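Local atomic coordinates of teicoplanin pseudoaglycone deacetylases Orf2 (Actinoplanes teichomyceticus, PDB entry 3DFF), a protein that is a zinc-dependent deacetylase of the teicoplanin pseudoaglycone, probably hydrolysing a linear amide bond during biosynthesis of the lipoglycopeptide antibiotic. Residues 10-15 / 38-43; 152-157 / 182-187; 24-29 / 260-265. All coordinates share one frame; numbering follows the deposited sequence.

From the N terminus, contact 1 closes first: strands 9-14 and 37-42 pair across the loop that holds helix 19-33. Contact 2 follows in series, pairing strands 151-155 and 182-185 around helix 162-178. Contact 3 takes its first segment from inside the loop of contact 1, so the two cross, and its second, 260-265, from near the C terminus, so contact 2 nests within the long loop it closes. Contacts 1 and 2 adjoin in one sheet, where Ile13 N lies 2.8 Å from Val153 O. Contact 3 ties helix 19-33 to the start of antiparallel strand 263-269, whose Trp265 O approaches Leu184 N of contact 2 to 2.8 Å.

Contact 1. Residues 10-15 / 38-43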
loop_
_atom_site.group_PDB
_atom_site.type_symbol
_atom_site.label_atom_id
_atom_site.label_comp_id
_atom_site.label_asym_id
_atom_site.label_seq_id
_atom_site.Cartn_x
_atom_site.Cartn_y
_atom_site.Cartn_z
ATOM N N LEU A 10 -5.427 -10.126 -12.158
ATOM C CA LEU A 10 -4.441 -9.278 -11.495
ATOM C C LEU A 10 -4.816 -9.086 -10.026
ATOM O O LEU A 10 -5.876 -8.537 -9.730
ATOM C CB LEU A 10 -4.364 -7.925 -12.206
ATOM C CG LEU A 10 -3.451 -6.840 -11.609
ATOM C CD1 LEU A 10 -2.022 -7.292 -11.584
ATOM C CD2 LEU A 10 -3.579 -5.568 -12.408
ATOM N N LEU A 11 -3.954 -9.551 -9.126
ATOM C CA LEU A 11 -4.165 -9.341 -7.688
ATOM C C LEU A 11 -3.197 -8.270 -7.203
ATOM O O LEU A 11 -1.983 -8.493 -7.226
ATOM C CB LEU A 11 -3.913 -10.635 -6.906
ATOM C CG LEU A 11 -3.988 -10.592 -5.367
ATOM C CD1 LEU A 11 -5.393 -10.179 -4.878
ATOM C CD2 LEU A 11 -3.547 -11.928 -4.778
ATOM N N ALA A 12 -3.746 -7.130 -6.787
ATOM C CA ALA A 12 -2.944 -6.077 -6.180
ATOM C C ALA A 12 -3.040 -6.255 -4.671
ATOM O O ALA A 12 -4.121 -6.513 -4.140
ATOM C CB ALA A 12 -3.415 -4.721 -6.608
ATOM N N ILE A 13 -1.909 -6.137 -3.986
ATOM C CA ILE A 13 -1.913 -6.276 -2.527
ATOM C C ILE A 13 -1.440 -4.977 -1.892
ATOM O O ILE A 13 -0.258 -4.647 -1.945
ATOM C CB ILE A 13 -1.066 -7.464 -2.096
ATOM C CG1 ILE A 13 -1.550 -8.748 -2.812
ATOM C CG2 ILE A 13 -1.084 -7.647 -0.575
ATOM C CD1 ILE A 13 -0.794 -9.953 -2.444
ATOM N N SER A 14 -2.391 -4.243 -1.326
ATOM C CA SER A 14 -2.114 -2.932 -0.756
ATOM C C SER A 14 -1.880 -3.042 0.753
ATOM O O SER A 14 -2.655 -3.699 1.439
ATOM C CB SER A 14 -3.301 -2.020 -1.023
ATOM O OG SER A 14 -3.002 -0.682 -0.650
ATOM N N PRO A 15 -0.833 -2.387 1.290
ATOM C CA PRO A 15 -0.678 -2.394 2.756
ATOM C C PRO A 15 -1.857 -1.714 3.428
ATOM O O PRO A 15 -2.484 -2.316 4.314
ATOM C CB PRO A 15 0.633 -1.609 3.007
ATOM C CG PRO A 15 1.252 -1.436 1.697
ATOM C CD PRO A 15 0.224 -1.619 0.612
ATOM N N VAL A 38 -9.609 -7.873 -12.024
ATOM C CA VAL A 38 -8.740 -7.132 -11.098
ATOM C C VAL A 38 -9.321 -7.139 -9.690
ATOM O O VAL A 38 -10.498 -6.801 -9.490
ATOM C CB VAL A 38 -8.513 -5.667 -11.567
ATOM C CG1 VAL A 38 -7.554 -4.929 -10.620
ATOM C CG2 VAL A 38 -7.981 -5.630 -13.019
ATOM N N LEU A 39 -8.490 -7.540 -8.734
ATOM C CA LEU A 39 -8.858 -7.539 -7.315
ATOM C C LEU A 39 -7.781 -6.848 -6.508
ATOM O O LEU A 39 -6.613 -7.215 -6.600
ATOM C CB LEU A 39 -9.037 -8.966 -6.800
ATOM C CG LEU A 39 -9.456 -9.150 -5.323
ATOM C CD1 LEU A 39 -10.793 -8.501 -5.028
ATOM C CD2 LEU A 39 -9.467 -10.635 -4.986
ATOM N N VAL A 40 -8.195 -5.877 -5.697
ATOM C CA VAL A 40 -7.264 -5.137 -4.839
ATOM C C VAL A 40 -7.551 -5.535 -3.401
ATOM O O VAL A 40 -8.592 -5.165 -2.848
ATOM C CB VAL A 40 -7.413 -3.636 -5.041
ATOM C CG1 VAL A 40 -6.466 -2.855 -4.111
ATOM C CG2 VAL A 40 -7.133 -3.275 -6.533
ATOM N N TYR A 41 -6.640 -6.320 -2.846
ATOM C CA TYR A 41 -6.736 -6.813 -1.468
ATOM C C TYR A 41 -5.904 -5.913 -0.585
ATOM O O TYR A 41 -4.712 -5.745 -0.840
ATOM C CB TYR A 41 -6.201 -8.246 -1.410
ATOM C CG TYR A 41 -5.888 -8.784 -0.020
ATOM C CD1 TYR A 41 -6.895 -8.906 0.947
ATOM C CD2 TYR A 41 -4.594 -9.172 0.318
ATOM C CE1 TYR A 41 -6.613 -9.400 2.218
ATOM C CE2 TYR A 41 -4.286 -9.670 1.597
ATOM C CZ TYR A 41 -5.312 -9.781 2.546
ATOM O OH TYR A 41 -5.034 -10.269 3.802
ATOM N N THR A 42 -6.520 -5.346 0.453
ATOM C CA THR A 42 -5.771 -4.535 1.409
ATOM C C THR A 42 -5.545 -5.344 2.683
ATOM O O THR A 42 -6.493 -5.808 3.306
ATOM C CB THR A 42 -6.503 -3.234 1.724
ATOM O OG1 THR A 42 -6.691 -2.483 0.509
ATOM C CG2 THR A 42 -5.692 -2.383 2.736
ATOM N N VAL A 43 -4.277 -5.501 3.043
ATOM C CA VAL A 43 -3.829 -6.273 4.206
ATOM C C VAL A 43 -4.279 -5.643 5.529
ATOM O O VAL A 43 -4.942 -6.292 6.337
ATOM C CB VAL A 43 -2.294 -6.435 4.191
ATOM C CG1 VAL A 43 -1.781 -7.234 5.406
ATOM C CG2 VAL A 43 -1.864 -7.109 2.890
#
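Leu10 to Ser14 pair one-to-one with Val38 to Thr42 as parallel strands, their short axes approaching to 4.6 Å with 22° between their directions. Five backbone hydrogen bonds of 2.8 to 3.0 Å set the register: Leu39 N to Leu10 O, Ala12 N to Leu39 O, Tyr41 N to Ala12 O, Ser14 N to Tyr41 O and Val43 N to Ser14 O. Weaker CA-H...O contacts fill in between, the shortest from Thr42 CA to Ser14 O at 3.2 Å. The strands belong to the parallel part of a mixed, Rossmann-like sheet, and helix 19-33 links them in a beta-alpha-beta crossover. Leu10 and Val38 lie against that helix through Ala31, on the face they share with Ala12, Val40, Ser14 and Thr42. On the other face, Ile13 and Tyr41 pack on helix 126-147. The CG2 branch of Ile13, anti to its backbone N, meets Val43 CG2 at 3.6 Å and comes to Tyr41 CD2 at 3.9 Å, oblique to the ring. Leu11 runs alongside Tyr41, with Leu11 CD1 4.1 Å from Tyr41 CB. Ser14 approaches Thr42 through carbon, its CB 3.7 Å from Thr42 OG1. The Ser14 hydroxyl, anti to the backbone N (chi1 -172°), instead hydrogen-bonds to His16 O and Ala20 N, beside the zinc ligands His16 and Asp19, while Pro15 touches the third ligand, His164.

Contact 2. Residues 152-157 / 182-187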
loop_
_atom_site.group_PDB
_atom_site.type_symbol
_atom_site.label_atom_id
_atom_site.label_comp_id
_atom_site.label_asym_id
_atom_site.label_seq_id
_atom_site.Cartn_x
_atom_site.Cartn_y
_atom_site.Cartn_z
ATOM N N VAL A 152 0.708 -10.833 -9.549
ATOM C CA VAL A 152 0.495 -10.112 -8.289
ATOM C C VAL A 152 1.371 -8.855 -8.291
ATOM O O VAL A 152 2.553 -8.921 -8.653
ATOM C CB VAL A 152 0.869 -10.975 -7.069
ATOM C CG1 VAL A 152 0.775 -10.167 -5.763
ATOM C CG2 VAL A 152 -0.027 -12.202 -6.972
ATOM N N VAL A 153 0.795 -7.727 -7.876
ATOM C CA VAL A 153 1.579 -6.495 -7.690
ATOM C C VAL A 153 1.382 -5.997 -6.266
ATOM O O VAL A 153 0.262 -5.954 -5.778
ATOM C CB VAL A 153 1.211 -5.377 -8.681
ATOM C CG1 VAL A 153 2.254 -4.257 -8.637
ATOM C CG2 VAL A 153 1.129 -5.931 -10.136
ATOM N N THR A 154 2.480 -5.611 -5.632
ATOM C CA THR A 154 2.411 -5.086 -4.265
ATOM C C THR A 154 3.431 -3.963 -4.125
ATOM O O THR A 154 4.012 -3.535 -5.125
ATOM C CB THR A 154 2.635 -6.183 -3.213
ATOM O OG1 THR A 154 2.264 -5.643 -1.933
ATOM C CG2 THR A 154 4.083 -6.657 -3.182
ATOM N N CYS A 155 3.645 -3.472 -2.904
ATOM C CA CYS A 155 4.465 -2.275 -2.737
ATOM C C CYS A 155 5.945 -2.596 -2.606
ATOM O O CYS A 155 6.331 -3.635 -2.056
ATOM C CB CYS A 155 4.012 -1.497 -1.509
ATOM S SG CYS A 155 4.095 -2.468 0.038
ATOM N N ALA A 156 6.793 -1.678 -3.089
ATOM C CA ALA A 156 8.226 -1.783 -2.834
ATOM C C ALA A 156 8.622 -1.468 -1.382
ATOM O O ALA A 156 9.723 -1.819 -0.961
ATOM C CB ALA A 156 8.994 -0.841 -3.789
ATOM N N ALA A 157 7.733 -0.800 -0.647
ATOM C CA ALA A 157 7.999 -0.316 0.712
ATOM C C ALA A 157 9.106 0.744 0.734
ATOM O O ALA A 157 9.843 0.867 1.703
ATOM C CB ALA A 157 8.289 -1.474 1.722
ATOM N N VAL A 182 5.397 -11.812 -9.637
ATOM C CA VAL A 182 5.124 -10.669 -8.770
ATOM C C VAL A 182 5.939 -9.447 -9.204
ATOM O O VAL A 182 7.060 -9.585 -9.678
ATOM C CB VAL A 182 5.376 -11.031 -7.288
ATOM C CG1 VAL A 182 6.843 -11.326 -7.013
ATOM C CG2 VAL A 182 4.824 -9.948 -6.350
ATOM N N ARG A 183 5.338 -8.267 -9.050
ATOM C CA ARG A 183 6.013 -7.001 -9.333
ATOM C C ARG A 183 5.786 -6.106 -8.128
ATOM O O ARG A 183 4.836 -6.329 -7.370
ATOM C CB ARG A 183 5.452 -6.319 -10.580
ATOM C CG ARG A 183 5.564 -7.121 -11.875
ATOM C CD ARG A 183 4.994 -6.342 -13.047
ATOM N NE ARG A 183 5.794 -5.169 -13.395
ATOM C CZ ARG A 183 6.887 -5.201 -14.161
ATOM N NH1 ARG A 183 7.328 -6.353 -14.658
ATOM N NH2 ARG A 183 7.556 -4.083 -14.410
ATOM N N LEU A 184 6.673 -5.130 -7.941
ATOM C CA LEU A 184 6.479 -4.128 -6.891
ATOM C C LEU A 184 6.259 -2.776 -7.533
ATOM O O LEU A 184 6.952 -2.435 -8.488
ATOM C CB LEU A 184 7.703 -4.048 -5.993
ATOM C CG LEU A 184 8.228 -5.371 -5.430
ATOM C CD1 LEU A 184 9.392 -5.127 -4.491
ATOM C CD2 LEU A 184 7.122 -6.161 -4.731
ATOM N N TRP A 185 5.343 -1.988 -6.987
ATOM C CA TRP A 185 5.170 -0.624 -7.480
ATOM C C TRP A 185 6.002 0.332 -6.658
ATOM O O TRP A 185 6.392 0.042 -5.521
ATOM C CB TRP A 185 3.697 -0.191 -7.478
ATOM C CG TRP A 185 3.040 -0.178 -6.124
ATOM C CD1 TRP A 185 3.407 0.564 -5.022
ATOM C CD2 TRP A 185 1.889 -0.931 -5.731
ATOM N NE1 TRP A 185 2.551 0.302 -3.962
ATOM C CE2 TRP A 185 1.619 -0.620 -4.375
ATOM C CE3 TRP A 185 1.071 -1.857 -6.384
ATOM C CZ2 TRP A 185 0.529 -1.188 -3.677
ATOM C CZ3 TRP A 185 -0.002 -2.440 -5.672
ATOM C CH2 TRP A 185 -0.256 -2.085 -4.349
ATOM N N GLU A 186 6.261 1.501 -7.235
ATOM C CA GLU A 186 6.970 2.548 -6.523
ATOM C C GLU A 186 5.992 3.228 -5.571
ATOM O O GLU A 186 4.994 3.807 -6.025
ATOM C CB GLU A 186 7.526 3.538 -7.556
ATOM C CG GLU A 186 8.392 4.590 -6.947
ATOM C CD GLU A 186 8.861 5.617 -7.965
ATOM O OE1 GLU A 186 8.069 6.002 -8.858
ATOM O OE2 GLU A 186 10.033 6.040 -7.864
ATOM N N ASP A 187 6.244 3.141 -4.256
ATOM C CA ASP A 187 5.289 3.695 -3.280
ATOM C C ASP A 187 5.153 5.195 -3.491
ATOM O O ASP A 187 6.151 5.904 -3.428
ATOM C CB ASP A 187 5.718 3.443 -1.821
ATOM C CG ASP A 187 6.058 1.999 -1.543
ATOM O OD1 ASP A 187 5.386 1.418 -0.653
ATOM O OD2 ASP A 187 6.987 1.450 -2.179
#
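Trp185 lays its indole over the backbone of Thr154 and Cys155. Its CG sits between the backbone N and the carbonyl carbon (chi1 61°), which folds the ring back across the neighbouring strand. Thr154 O stands 3.4 Å above the ring plane, toward the rim, while also accepting the hydrogen bond from Trp185 N. Cys155 CA makes a CH-pi contact, 3.7 Å from the centroid of the five-membered ring and 22° off its normal. At the six-membered end, Val153 CG1 comes obliquely to Trp185 CE3 at 3.5 Å. On the opposite side of the sheet, Thr154 and Leu184 lie side by side, and Thr154 CG2 presses on Leu184 CD2 at 3.4 Å, tighter than usual van der Waals contact. The same rotation of Thr154 sets OG1 anti to the backbone N (chi1 -168°), where it hydrogen-bonds to Ile13 O. The strands are parallel, held also by Arg183 N to Val152 O, Thr154 N to Arg183 O and Ala156 N to Trp185 O. Beyond them, Asp187 brings OD2 to 2.8 Å from Ala157 N, while its OD1 hydrogen-bonds His164 ND1, making Asp187 a second-shell partner of a zinc ligand. Helix 162-178 touches Thr154 and Val182, helix 19-33 meets Trp185 and Val153 from the other face, and strands 9-14 and 263-269 flank the pair.

Contact 3. Residues 24-29 / 260-265; sequences FGAGLA and YGETTW
Glu262 reaches up to the backbone of Phe24 to Gly27. From CB, which points toward the helix, CG sets off anti to the carbonyl carbon (chi1 -70°) and the chain then runs extended, so the contacts gather at its end. CD settles between two carbons, 3.6 Å from both Phe24 CA and Ala26 CB. OE1 accepts from Ala26 N at 3.0 Å, and OE2 from Gly27 N at 2.9 Å; both N-H groups come from the syn side, 21° out of the carboxylate plane. Helix 19-33 is kinked here: the N atoms of Ala26 and Gly27 lack bonds to the preceding turn, and the carboxylate takes both. A salt bridge from OE1 to Lys222 NZ probably helps keep this buried group ionised. Alongside, Phe24 CE1 meets Thr264 CG2 at 4.0 Å, while Ala26 CB approaches the edge of the Tyr260 ring, 4.3 Å from its CE2. Within the helix, Gly27 CA lies over one face of the Phe24 ring. Helix 216-226 borders the site, its Lys222 also bonding Tyr260 OH, and residues 260-262 lead into strand 263-269, which lies between strands 182-185 and 204-211.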
loop_
_atom_site.group_PDB
_atom_site.type_symbol
_atom_site.label_atom_id
_atom_site.label_comp_id
_atom_site.label_asym_id
_atom_site.label_seq_id
_atom_site.Cartn_x
_atom_site.Cartn_y
_atom_site.Cartn_z
ATOM N N PHE A 24 -0.631 2.899 -7.982
ATOM C CA PHE A 24 -0.849 1.984 -9.112
ATOM C C PHE A 24 -2.259 2.129 -9.692
ATOM O O PHE A 24 -2.693 1.288 -10.481
ATOM C CB PHE A 24 -0.559 0.542 -8.648
ATOM C CG PHE A 24 -0.418 -0.476 -9.767
ATOM C CD1 PHE A 24 0.500 -0.296 -10.798
ATOM C CD2 PHE A 24 -1.186 -1.631 -9.752
ATOM C CE1 PHE A 24 0.628 -1.253 -11.824
ATOM C CE2 PHE A 24 -1.069 -2.592 -10.763
ATOM C CZ PHE A 24 -0.166 -2.403 -11.799
ATOM N N GLY A 25 -2.954 3.204 -9.330
ATOM C CA GLY A 25 -4.342 3.392 -9.743
ATOM C C GLY A 25 -4.476 3.441 -11.257
ATOM O O GLY A 25 -5.428 2.909 -11.807
ATOM N N ALA A 26 -3.523 4.092 -11.922
ATOM C CA ALA A 26 -3.550 4.140 -13.397
ATOM C C ALA A 26 -3.407 2.735 -13.982
ATOM O O ALA A 26 -4.179 2.355 -14.868
ATOM C CB ALA A 26 -2.473 5.081 -13.943
ATOM N N GLY A 27 -2.444 1.966 -13.470
ATOM C CA GLY A 27 -2.244 0.556 -13.839
ATOM C C GLY A 27 -3.464 -0.325 -13.611
ATOM O O GLY A 27 -3.824 -1.156 -14.467
ATOM N N LEU A 28 -4.100 -0.160 -12.455
ATOM C CA LEU A 28 -5.306 -0.922 -12.136
ATOM C C LEU A 28 -6.437 -0.604 -13.116
ATOM O O LEU A 28 -7.111 -1.518 -13.605
ATOM C CB LEU A 28 -5.769 -0.611 -10.715
ATOM C CG LEU A 28 -4.819 -1.101 -9.624
ATOM C CD1 LEU A 28 -5.233 -0.514 -8.293
ATOM C CD2 LEU A 28 -4.783 -2.638 -9.560
ATOM N N ALA A 29 -6.643 0.687 -13.367
ATOM C CA ALA A 29 -7.704 1.155 -14.259
ATOM C C ALA A 29 -7.451 0.664 -15.688
ATOM O O ALA A 29 -8.391 0.239 -16.376
ATOM C CB ALA A 29 -7.800 2.663 -14.216
ATOM N N TYR A 260 1.577 10.581 -18.432
ATOM C CA TYR A 260 1.615 10.065 -17.070
ATOM C C TYR A 260 2.055 8.599 -17.067
ATOM O O TYR A 260 1.912 7.886 -18.069
ATOM C CB TYR A 260 0.259 10.254 -16.380
ATOM C CG TYR A 260 0.343 9.976 -14.903
ATOM C CD1 TYR A 260 1.004 10.860 -14.041
ATOM C CD2 TYR A 260 -0.178 8.794 -14.381
ATOM C CE1 TYR A 260 1.113 10.591 -12.695
ATOM C CE2 TYR A 260 -0.078 8.514 -13.024
ATOM C CZ TYR A 260 0.577 9.416 -12.197
ATOM O OH TYR A 260 0.700 9.161 -10.860
ATOM N N GLY A 261 2.594 8.132 -15.941
ATOM C CA GLY A 261 3.031 6.761 -15.858
ATOM C C GLY A 261 3.362 6.374 -14.427
ATOM O O GLY A 261 3.441 7.233 -13.550
ATOM N N GLU A 262 3.558 5.077 -14.219
ATOM C CA GLU A 262 3.888 4.529 -12.913
ATOM C C GLU A 262 5.041 3.561 -13.069
ATOM O O GLU A 262 5.080 2.776 -14.032
ATOM C CB GLU A 262 2.665 3.820 -12.321
ATOM C CG GLU A 262 1.553 4.776 -11.898
ATOM C CD GLU A 262 0.178 4.132 -11.761
ATOM O OE1 GLU A 262 -0.682 4.754 -11.104
ATOM O OE2 GLU A 262 -0.056 3.042 -12.343
ATOM N N THR A 263 5.985 3.631 -12.128
ATOM C CA THR A 263 7.159 2.767 -12.115
ATOM C C THR A 263 6.891 1.482 -11.324
ATOM O O THR A 263 6.419 1.543 -10.181
ATOM C CB THR A 263 8.364 3.531 -11.539
ATOM O OG1 THR A 263 8.630 4.671 -12.379
ATOM C CG2 THR A 263 9.610 2.669 -11.475
ATOM N N THR A 264 7.202 0.342 -11.945
ATOM C CA THR A 264 7.133 -0.963 -11.292
ATOM C C THR A 264 8.385 -1.796 -11.610
ATOM O O THR A 264 9.052 -1.561 -12.620
ATOM C CB THR A 264 5.862 -1.763 -11.712
ATOM O OG1 THR A 264 5.889 -2.050 -13.127
ATOM C CG2 THR A 264 4.580 -1.013 -11.362
ATOM N N TRP A 265 8.709 -2.761 -10.750
ATOM C CA TRP A 265 9.851 -3.633 -10.983
ATOM C C TRP A 265 9.401 -5.067 -10.842
ATOM O O TRP A 265 8.624 -5.377 -9.928
ATOM C CB TRP A 265 10.938 -3.421 -9.943
ATOM C CG TRP A 265 11.544 -2.071 -9.905
ATOM C CD1 TRP A 265 12.646 -1.643 -10.588
ATOM C CD2 TRP A 265 11.104 -0.964 -9.110
ATOM N NE1 TRP A 265 12.917 -0.331 -10.269
ATOM C CE2 TRP A 265 11.984 0.110 -9.368
ATOM C CE3 TRP A 265 10.052 -0.777 -8.202
ATOM C CZ2 TRP A 265 11.844 1.359 -8.752
ATOM C CZ3 TRP A 265 9.915 0.469 -7.580
ATOM C CH2 TRP A 265 10.809 1.518 -7.865
#